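Alpha-acetolactate decarboxylase (Bacillus subtilis subsp. subtilis str. 168, PDB 5XNE) converts (2S)-2-acetolactate into (R)-acetoin with release of carbon dioxide, a zinc-dependent step on the route from pyruvate to butanediol. Local coordinates at residues Y110-R124 / H186-S200. Residues are numbered along the deposited sequence; the frame is centred on the assembly and turned at random.
Sequences YAIRIDGLFKKVQTR and HVFDYVLEDCTVTIS. With ZN (zinc ion), chain D.
R124 lays its guanidinium over one face of the H186 imidazole, the two centres 3.8 Å apart and the planes 29° from parallel. Its CG sits between the backbone N and the carbonyl carbon (chi1 64°), and a bend at chi2 turns the chain across H186, bringing NE to 3.3 Å from H186 CB. On the way CG passes F188 CZ. The H186 ring meanwhile turns ND1 to the zinc at 2.3 Å and gives its NE2 to the carbonyl of E233, so a bond at each ring nitrogen fixes its rotation; H173 and H175 complete the histidine set. E44 pairs with R124 NE, and an alanine in place of R124 would probably leave that carboxylate without its mate and take the flat cover off one face of the imidazole.

Farther along, the antiparallel pair bends. L117 O takes two N-H groups, from E193 and D194, at a classic bulge, while G116 has phi 162° and a CA only 4.1 Å from that of C195, where a CB would clash. Inside the bend I114 CD1 meets L192 CD2 tip to tip at 3.9 Å, and L192 CD2 also lies in plane at the edge of the F118 ring. On the other face R113, fully extended, grips D115 OD1 side-on with NE and NH2 in a salt bridge; D115 OD1 is also bonded to T154 OG1, R113 NH1 pairs with D49, and a water links D115 OD2 to T198 OG1. Antiparallel strands 110-115/195-200 and 120-124/189-192, joined across bulges, thus carry one strand pairing round a corner, from an end apolar on its I112, I114, V197 and I199 face to the three-histidine zinc site of acetolactate decarboxylase.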
ATOM      1  N   TYR B 110       9.318  -0.907   9.323  1.00  7.75           N
ATOM      2  CA  TYR B 110      10.676  -0.911   9.875  1.00  7.28           C
ATOM      3  C   TYR B 110      11.621  -1.708   8.998  1.00  8.44           C
ATOM      4  O   TYR B 110      11.240  -2.730   8.428  1.00  9.98           O
ATOM      5  CB  TYR B 110      10.714  -1.505  11.297  1.00  9.18           C
ATOM      6  CG  TYR B 110       9.805  -0.797  12.264  1.00  9.78           C
ATOM      7  CD1 TYR B 110       8.483  -1.193  12.407  1.00 10.52           C
ATOM      8  CD2 TYR B 110      10.261   0.282  13.010  1.00 10.82           C
ATOM      9  CE1 TYR B 110       7.625  -0.541  13.288  1.00 11.67           C
ATOM     10  CE2 TYR B 110       9.412   0.944  13.891  1.00 12.86           C
ATOM     11  CZ  TYR B 110       8.095   0.522  14.018  1.00 14.04           C
ATOM     12  OH  TYR B 110       7.239   1.170  14.890  1.00 17.90           O
ATOM     13  N   ALA B 111      12.857  -1.242   8.903  1.00  8.70           N
ATOM     14  CA  ALA B 111      13.931  -2.076   8.391  1.00  7.36           C
ATOM     15  C   ALA B 111      14.657  -2.626   9.602  1.00  8.97           C
ATOM     16  O   ALA B 111      14.793  -1.934  10.626  1.00 10.72           O
ATOM     17  CB  ALA B 111      14.875  -1.294   7.507  1.00  8.61           C
ATOM     18  N   ILE B 112      15.109  -3.865   9.508  1.00  8.15           N
ATOM     19  CA  ILE B 112      15.771  -4.483  10.646  1.00  9.52           C
ATOM     20  C   ILE B 112      16.971  -5.299  10.203  1.00  8.26           C
ATOM     21  O   ILE B 112      16.947  -5.987   9.180  1.00  7.46           O
ATOM     22  CB  ILE B 112      14.786  -5.354  11.450  1.00 11.95           C
ATOM     23  CG1 ILE B 112      15.469  -5.973  12.678  1.00 13.04           C
ATOM     24  CG2 ILE B 112      14.223  -6.442  10.589  1.00 12.53           C
ATOM     25  CD1 ILE B 112      14.484  -6.653  13.616  1.00 19.31           C
ATOM     26  N   ARG B 113      18.029  -5.214  11.008  1.00 10.16           N
ATOM     27  CA  ARG B 113      19.287  -5.867  10.725  1.00  9.52           C
ATOM     28  C   ARG B 113      19.829  -6.519  11.986  1.00  8.84           C
ATOM     29  O   ARG B 113      19.837  -5.910  13.055  1.00 11.80           O
ATOM     30  CB  ARG B 113      20.282  -4.852  10.179  1.00 12.09           C
ATOM     31  CG  ARG B 113      21.615  -5.403   9.821  1.00 14.69           C
ATOM     32  CD  ARG B 113      22.465  -4.284   9.273  1.00 15.61           C
ATOM     33  NE  ARG B 113      23.834  -4.722   9.109  1.00 16.48           N
ATOM     34  CZ  ARG B 113      24.748  -4.038   8.440  1.00 14.41           C
ATOM     35  NH1 ARG B 113      24.413  -2.898   7.841  1.00 11.96           N
ATOM     36  NH2 ARG B 113      25.983  -4.513   8.356  1.00 17.67           N
ATOM     37  N   ILE B 114      20.254  -7.763  11.834  1.00  9.59           N
ATOM     38  CA  ILE B 114      20.860  -8.546  12.897  1.00 12.03           C
ATOM     39  C   ILE B 114      22.275  -8.888  12.451  1.00 12.40           C
ATOM     40  O   ILE B 114      22.441  -9.576  11.447  1.00 10.34           O
ATOM     41  CB  ILE B 114      20.112  -9.870  13.147  1.00 12.82           C
ATOM     42  CG1 ILE B 114      18.793  -9.711  13.893  1.00 12.87           C
ATOM     43  CG2 ILE B 114      20.951 -10.769  13.935  1.00 24.20           C
ATOM     44  CD1 ILE B 114      18.180 -11.069  14.196  1.00 14.55           C
ATOM     45  N   ASP B 115      23.288  -8.430  13.180  1.00 13.48           N
ATOM     46  CA  ASP B 115      24.664  -8.762  12.830  1.00 14.11           C
ATOM     47  C   ASP B 115      25.302  -9.555  13.951  1.00 16.77           C
ATOM     48  O   ASP B 115      25.349  -9.096  15.083  1.00 15.64           O
ATOM     49  CB  ASP B 115      25.489  -7.509  12.563  1.00 14.54           C
ATOM     50  CG  ASP B 115      24.932  -6.681  11.430  1.00 17.98           C
ATOM     51  OD1 ASP B 115      25.161  -7.041  10.259  1.00 18.70           O
ATOM     52  OD2 ASP B 115      24.270  -5.668  11.720  1.00 22.43           O
ATOM     53  N   GLY B 116      25.787 -10.747  13.642  1.00 15.29           N
ATOM     54  CA  GLY B 116      26.442 -11.538  14.668  1.00 18.29           C
ATOM     55  C   GLY B 116      26.554 -13.000  14.316  1.00 18.70           C
ATOM     56  O   GLY B 116      26.768 -13.347  13.154  1.00 16.85           O
ATOM     57  N   LEU B 117      26.411 -13.851  15.330  1.00 19.10           N
ATOM     58  CA  LEU B 117      26.545 -15.289  15.155  1.00 19.07           C
ATOM     59  C   LEU B 117      25.241 -16.003  15.432  1.00 18.13           C
ATOM     60  O   LEU B 117      24.583 -15.766  16.440  1.00 18.66           O
ATOM     61  CB  LEU B 117      27.646 -15.853  16.061  1.00 21.74           C
ATOM     62  CG  LEU B 117      29.052 -15.750  15.473  1.00 26.39           C
ATOM     63  CD1 LEU B 117      29.542 -14.302  15.401  1.00 28.20           C
ATOM     64  CD2 LEU B 117      30.044 -16.639  16.224  1.00 37.33           C
ATOM     65  N   PHE B 118      24.877 -16.895  14.524  1.00 17.60           N
ATOM     66  CA  PHE B 118      23.631 -17.615  14.637  1.00 18.17           C
ATOM     67  C   PHE B 118      23.893 -19.078  14.863  1.00 20.60           C
ATOM     68  O   PHE B 118      24.657 -19.692  14.127  1.00 19.81           O
ATOM     69  CB  PHE B 118      22.800 -17.407  13.382  1.00 19.13           C
ATOM     70  CG  PHE B 118      22.597 -15.970  13.062  1.00 17.15           C
ATOM     71  CD1 PHE B 118      23.503 -15.293  12.272  1.00 15.45           C
ATOM     72  CD2 PHE B 118      21.530 -15.284  13.594  1.00 16.05           C
ATOM     73  CE1 PHE B 118      23.339 -13.964  11.999  1.00 16.25           C
ATOM     74  CE2 PHE B 118      21.357 -13.961  13.316  1.00 16.03           C
ATOM     75  CZ  PHE B 118      22.267 -13.298  12.515  1.00 17.85           C
ATOM     76  N   LYS B 119      23.268 -19.626  15.894  1.00 21.26           N
ATOM     77  CA  LYS B 119      23.371 -21.051  16.153  1.00 22.31           C
ATOM     78  C   LYS B 119      22.794 -21.838  14.983  1.00 24.24           C
ATOM     79  O   LYS B 119      23.393 -22.810  14.524  1.00 21.51           O
ATOM     80  CB  LYS B 119      22.656 -21.419  17.448  1.00 21.90           C
ATOM     81  CG  LYS B 119      22.742 -22.890  17.778  1.00 25.56           C
ATOM     82  CD  LYS B 119      22.306 -23.145  19.199  1.00 30.27           C
ATOM     83  CE  LYS B 119      22.617 -24.570  19.617  1.00 34.80           C
ATOM     84  NZ  LYS B 119      22.024 -25.559  18.679  1.00 39.17           N
ATOM     85  N   LYS B 120      21.624 -21.408  14.510  1.00 20.40           N
ATOM     86  CA  LYS B 120      21.000 -21.993  13.329  1.00 20.69           C
ATOM     87  C   LYS B 120      20.428 -20.897  12.441  1.00 18.06           C
ATOM     88  O   LYS B 120      19.938 -19.886  12.936  1.00 17.85           O
ATOM     89  CB  LYS B 120      19.873 -22.959  13.703  1.00 23.01           C
ATOM     90  CG  LYS B 120      20.266 -24.102  14.630  1.00 31.01           C
ATOM     91  CD  LYS B 120      19.065 -24.996  14.921  1.00 31.29           C
ATOM     92  CE  LYS B 120      19.128 -25.574  16.332  1.00 37.93           C
ATOM     93  NZ  LYS B 120      19.637 -24.579  17.327  1.00 34.20           N
ATOM     94  N   VAL B 121      20.515 -21.098  11.130  1.00 18.55           N
ATOM     95  CA  VAL B 121      19.700 -20.347  10.173  1.00 16.58           C
ATOM     96  C   VAL B 121      19.201 -21.336   9.138  1.00 15.34           C
ATOM     97  O   VAL B 121      19.987 -22.132   8.612  1.00 16.81           O
ATOM     98  CB  VAL B 121      20.473 -19.214   9.449  1.00 15.04           C
ATOM     99  CG1 VAL B 121      19.517 -18.401   8.562  1.00 15.51           C
ATOM    100  CG2 VAL B 121      21.167 -18.298  10.426  1.00 15.04           C
ATOM    101  N   GLN B 122      17.908 -21.311   8.849  1.00 14.71           N
ATOM    102  CA  GLN B 122      17.395 -22.085   7.734  1.00 13.56           C
ATOM    103  C   GLN B 122      16.914 -21.142   6.653  1.00 12.92           C
ATOM    104  O   GLN B 122      16.151 -20.218   6.924  1.00 14.59           O
ATOM    105  CB  GLN B 122      16.255 -23.007   8.138  1.00 16.91           C
ATOM    106  CG  GLN B 122      15.814 -23.879   6.979  1.00 22.14           C
ATOM    107  CD  GLN B 122      14.705 -24.831   7.346  1.00 26.35           C
ATOM    108  OE1 GLN B 122      13.539 -24.442   7.449  1.00 26.62           O
ATOM    109  NE2 GLN B 122      15.062 -26.092   7.558  1.00 29.39           N
ATOM    110  N   THR B 123      17.368 -21.385   5.432  1.00 12.81           N
ATOM    111  CA  THR B 123      16.973 -20.557   4.304  1.00 13.16           C
ATOM    112  C   THR B 123      16.493 -21.368   3.124  1.00 15.40           C
ATOM    113  O   THR B 123      16.696 -22.581   3.052  1.00 16.82           O
ATOM    114  CB  THR B 123      18.133 -19.688   3.797  1.00 13.71           C
ATOM    115  OG1 THR B 123      19.121 -20.526   3.178  1.00 14.57           O
ATOM    116  CG2 THR B 123      18.764 -18.882   4.939  1.00 14.30           C
ATOM    117  N   ARG B 124      15.862 -20.659   2.195  1.00 13.57           N
ATOM    118  CA  ARG B 124      15.629 -21.136   0.838  1.00 14.19           C
ATOM    119  C   ARG B 124      16.235 -20.165  -0.167  1.00 11.98           C
ATOM    120  O   ARG B 124      16.455 -18.992   0.142  1.00 13.18           O
ATOM    121  CB  ARG B 124      14.142 -21.275   0.533  1.00 15.02           C
ATOM    122  CG  ARG B 124      13.397 -19.936   0.558  1.00 15.09           C
ATOM    123  CD  ARG B 124      12.909 -19.530  -0.839  1.00 18.51           C
ATOM    124  NE  ARG B 124      12.444 -18.146  -0.865  1.00 14.12           N
ATOM    125  CZ  ARG B 124      11.163 -17.837  -0.721  1.00 18.68           C
ATOM    126  NH1 ARG B 124      10.287 -18.841  -0.580  1.00 19.12           N
ATOM    127  NH2 ARG B 124      10.753 -16.565  -0.741  1.00 21.79           N
ATOM    128  N   HIS B 186      16.484 -16.593   1.638  1.00  9.72           N
ATOM    129  CA  HIS B 186      15.269 -16.182   2.318  1.00  9.45           C
ATOM    130  C   HIS B 186      15.133 -16.990   3.605  1.00 10.89           C
ATOM    131  O   HIS B 186      15.161 -18.208   3.569  1.00 11.50           O
ATOM    132  CB  HIS B 186      14.052 -16.394   1.401  1.00  9.36           C
ATOM    133  CG  HIS B 186      12.733 -16.215   2.089  1.00 10.70           C
ATOM    134  ND1 HIS B 186      11.990 -15.055   1.984  1.00 13.01           N
ATOM    135  CD2 HIS B 186      12.012 -17.058   2.861  1.00 13.82           C
ATOM    136  CE1 HIS B 186      10.875 -15.192   2.681  1.00 13.84           C
ATOM    137  NE2 HIS B 186      10.866 -16.392   3.229  1.00 14.57           N
ATOM    138  N   VAL B 187      14.968 -16.311   4.729  1.00 10.45           N
ATOM    139  CA  VAL B 187      14.983 -16.970   6.035  1.00  9.97           C
ATOM    140  C   VAL B 187      13.637 -17.590   6.417  1.00 10.76           C
ATOM    141  O   VAL B 187      12.613 -16.906   6.404  1.00 11.84           O
ATOM    142  CB  VAL B 187      15.408 -15.965   7.123  1.00  8.86           C
ATOM    143  CG1 VAL B 187      15.283 -16.583   8.524  1.00 10.47           C
ATOM    144  CG2 VAL B 187      16.831 -15.509   6.864  1.00 10.25           C
ATOM    145  N   PHE B 188      13.656 -18.881   6.770  1.00 12.95           N
ATOM    146  CA  PHE B 188      12.495 -19.585   7.327  1.00 13.31           C
ATOM    147  C   PHE B 188      12.520 -19.600   8.862  1.00 16.32           C
ATOM    148  O   PHE B 188      11.477 -19.524   9.515  1.00 17.79           O
ATOM    149  CB  PHE B 188      12.440 -21.043   6.851  1.00 17.57           C
ATOM    150  CG  PHE B 188      11.965 -21.225   5.441  1.00 20.17           C
ATOM    151  CD1 PHE B 188      11.025 -20.372   4.883  1.00 19.34           C
ATOM    152  CD2 PHE B 188      12.457 -22.272   4.673  1.00 21.54           C
ATOM    153  CE1 PHE B 188      10.582 -20.560   3.577  1.00 21.74           C
ATOM    154  CE2 PHE B 188      12.026 -22.461   3.364  1.00 21.95           C
ATOM    155  CZ  PHE B 188      11.086 -21.602   2.818  1.00 18.54           C
ATOM    156  N   ASP B 189      13.717 -19.743   9.425  1.00 15.94           N
ATOM    157  CA  ASP B 189      13.865 -19.925  10.865  1.00 16.97           C
ATOM    158  C   ASP B 189      15.297 -19.604  11.261  1.00 17.86           C
ATOM    159  O   ASP B 189      16.196 -19.609  10.419  1.00 15.80           O
ATOM    160  CB  ASP B 189      13.490 -21.358  11.269  1.00 20.99           C
ATOM    161  CG  ASP B 189      13.334 -21.525  12.775  1.00 25.24           C
ATOM    162  OD1 ASP B 189      13.024 -20.533  13.469  1.00 25.48           O
ATOM    163  OD2 ASP B 189      13.522 -22.659  13.263  1.00 32.95           O
ATOM    164  N   TYR B 190      15.505 -19.299  12.536  1.00 18.27           N
ATOM    165  CA  TYR B 190      16.846 -19.011  13.015  1.00 18.79           C
ATOM    166  C   TYR B 190      16.920 -19.040  14.536  1.00 20.20           C
ATOM    167  O   TYR B 190      15.921 -18.854  15.218  1.00 19.42           O
ATOM    168  CB  TYR B 190      17.319 -17.652  12.502  1.00 16.06           C
ATOM    169  CG  TYR B 190      16.386 -16.509  12.817  1.00 16.13           C
ATOM    170  CD1 TYR B 190      15.298 -16.231  11.998  1.00 15.93           C
ATOM    171  CD2 TYR B 190      16.598 -15.699  13.921  1.00 18.65           C
ATOM    172  CE1 TYR B 190      14.450 -15.186  12.278  1.00 16.31           C
ATOM    173  CE2 TYR B 190      15.754 -14.644  14.210  1.00 20.28           C
ATOM    174  CZ  TYR B 190      14.679 -14.390  13.377  1.00 16.73           C
ATOM    175  OH  TYR B 190      13.831 -13.350  13.656  1.00 18.78           O
ATOM    176  N   VAL B 191      18.122 -19.294  15.046  1.00 20.26           N
ATOM    177  CA  VAL B 191      18.406 -19.177  16.467  1.00 20.69           C
ATOM    178  C   VAL B 191      19.651 -18.325  16.617  1.00 20.64           C
ATOM    179  O   VAL B 191      20.685 -18.627  16.024  1.00 20.27           O
ATOM    180  CB  VAL B 191      18.620 -20.543  17.143  1.00 22.97           C
ATOM    181  CG1 VAL B 191      18.986 -20.347  18.613  1.00 23.53           C
ATOM    182  CG2 VAL B 191      17.381 -21.401  17.001  1.00 24.76           C
ATOM    183  N   LEU B 192      19.537 -17.245  17.382  1.00 19.65           N
ATOM    184  CA  LEU B 192      20.649 -16.335  17.599  1.00 19.28           C
ATOM    185  C   LEU B 192      21.534 -16.895  18.696  1.00 21.07           C
ATOM    186  O   LEU B 192      21.037 -17.373  19.711  1.00 22.02           O
ATOM    187  CB  LEU B 192      20.159 -14.933  17.986  1.00 21.56           C
ATOM    188  CG  LEU B 192      18.912 -14.419  17.253  1.00 23.41           C
ATOM    189  CD1 LEU B 192      18.548 -13.015  17.682  1.00 21.66           C
ATOM    190  CD2 LEU B 192      19.126 -14.456  15.780  1.00 28.55           C
ATOM    191  N   GLU B 193      22.840 -16.853  18.483  1.00 21.97           N
ATOM    192  CA  GLU B 193      23.769 -17.167  19.556  1.00 23.30           C
ATOM    193  C   GLU B 193      24.050 -15.861  20.283  1.00 28.42           C
ATOM    194  O   GLU B 193      23.870 -15.752  21.496  1.00 31.34           O
ATOM    195  CB  GLU B 193      25.048 -17.803  19.016  1.00 25.25           C
ATOM    196  CG  GLU B 193      26.054 -18.167  20.097  1.00 29.61           C
ATOM    197  CD  GLU B 193      26.977 -19.288  19.671  1.00 36.46           C
ATOM    198  OE1 GLU B 193      26.776 -19.835  18.565  1.00 38.58           O
ATOM    199  OE2 GLU B 193      27.905 -19.625  20.438  1.00 41.30           O
ATOM    200  N   ASP B 194      24.480 -14.868  19.518  1.00 21.62           N
ATOM    201  CA  ASP B 194      24.571 -13.498  19.995  1.00 24.30           C
ATOM    202  C   ASP B 194      24.611 -12.568  18.788  1.00 24.92           C
ATOM    203  O   ASP B 194      25.215 -12.894  17.763  1.00 23.31           O
ATOM    204  CB  ASP B 194      25.808 -13.298  20.867  1.00 26.84           C
ATOM    205  CG  ASP B 194      27.097 -13.529  20.107  1.00 30.92           C
ATOM    206  OD1 ASP B 194      27.588 -12.575  19.471  1.00 29.97           O
ATOM    207  OD2 ASP B 194      27.616 -14.668  20.147  1.00 33.11           O
ATOM    208  N   CYS B 195      23.970 -11.413  18.903  1.00 23.58           N
ATOM    209  CA  CYS B 195      23.964 -10.469  17.794  1.00 20.84           C
ATOM    210  C   CYS B 195      23.655  -9.054  18.240  1.00 19.91           C
ATOM    211  O   CYS B 195      23.121  -8.829  19.329  1.00 23.05           O
ATOM    212  CB  CYS B 195      22.945 -10.899  16.730  1.00 17.63           C
ATOM    213  SG  CYS B 195      21.183 -10.614  17.153  1.00 22.55           S
ATOM    214  N   THR B 196      24.000  -8.102  17.383  1.00 18.05           N
ATOM    215  CA  THR B 196      23.543  -6.732  17.527  1.00 17.27           C
ATOM    216  C   THR B 196      22.353  -6.508  16.596  1.00 15.89           C
ATOM    217  O   THR B 196      22.368  -6.936  15.433  1.00 16.52           O
ATOM    218  CB  THR B 196      24.664  -5.719  17.218  1.00 18.92           C
ATOM    219  OG1 THR B 196      24.144  -4.383  17.251  1.00 30.79           O
ATOM    220  CG2 THR B 196      25.282  -5.979  15.860  1.00 29.54           C
ATOM    221  N   VAL B 197      21.313  -5.872  17.128  1.00 15.80           N
ATOM    222  CA  VAL B 197      20.146  -5.510  16.334  1.00 15.90           C
ATOM    223  C   VAL B 197      20.137  -4.015  16.074  1.00 15.53           C
ATOM    224  O   VAL B 197      20.459  -3.210  16.953  1.00 17.19           O
ATOM    225  CB  VAL B 197      18.835  -5.900  17.028  1.00 14.92           C
ATOM    226  CG1 VAL B 197      17.646  -5.650  16.102  1.00 13.63           C
ATOM    227  CG2 VAL B 197      18.877  -7.361  17.434  1.00 18.26           C
ATOM    228  N   THR B 198      19.778  -3.639  14.852  1.00 11.44           N
ATOM    229  CA  THR B 198      19.609  -2.239  14.508  1.00 11.47           C
ATOM    230  C   THR B 198      18.291  -2.129  13.749  1.00 12.15           C
ATOM    231  O   THR B 198      17.998  -2.974  12.896  1.00 11.27           O
ATOM    232  CB  THR B 198      20.773  -1.709  13.657  1.00 13.65           C
ATOM    233  OG1 THR B 198      22.018  -2.069  14.274  1.00 21.31           O
ATOM    234  CG2 THR B 198      20.722  -0.208  13.569  1.00 15.42           C
ATOM    235  N   ILE B 199      17.498  -1.114  14.081  1.00 12.63           N
ATOM    236  CA  ILE B 199      16.157  -0.940  13.508  1.00 10.77           C
ATOM    237  C   ILE B 199      15.982   0.485  12.984  1.00 12.80           C
ATOM    238  O   ILE B 199      16.429   1.463  13.610  1.00 12.41           O
ATOM    239  CB  ILE B 199      15.057  -1.258  14.542  1.00 11.34           C
ATOM    240  CG1 ILE B 199      15.200  -2.698  15.043  1.00 13.86           C
ATOM    241  CG2 ILE B 199      13.669  -1.058  13.949  1.00 14.85           C
ATOM    242  CD1 ILE B 199      14.180  -3.101  16.088  1.00 19.27           C
ATOM    243  N   SER B 200      15.342   0.601  11.818  1.00  9.40           N
ATOM    244  CA  SER B 200      15.110   1.889  11.180  1.00 10.16           C
ATOM    245  C   SER B 200      13.612   2.056  10.927  1.00 11.60           C
ATOM    246  O   SER B 200      12.989   1.215  10.286  1.00 10.44           O
ATOM    247  CB  SER B 200      15.908   1.986   9.879  1.00  9.49           C
ATOM    248  OG  SER B 200      15.857   3.289   9.323  1.00 11.22           O
TER
HETATM  249 ZN    ZN D 301      12.075 -13.280   0.522  1.00 16.43          ZN
HETATM  250  O   HOH W   1      22.725  -4.624  13.483  1.00 15.60           O
HETATM  251  O   HOH W   2      10.107 -13.800  -0.588  1.00 19.92           O
HETATM  252  O   HOH W   3      11.877 -11.910  -1.232  1.00 15.45           O
HETATM  253  O   HOH W   4      12.542 -14.657  -1.253  1.00 15.72           O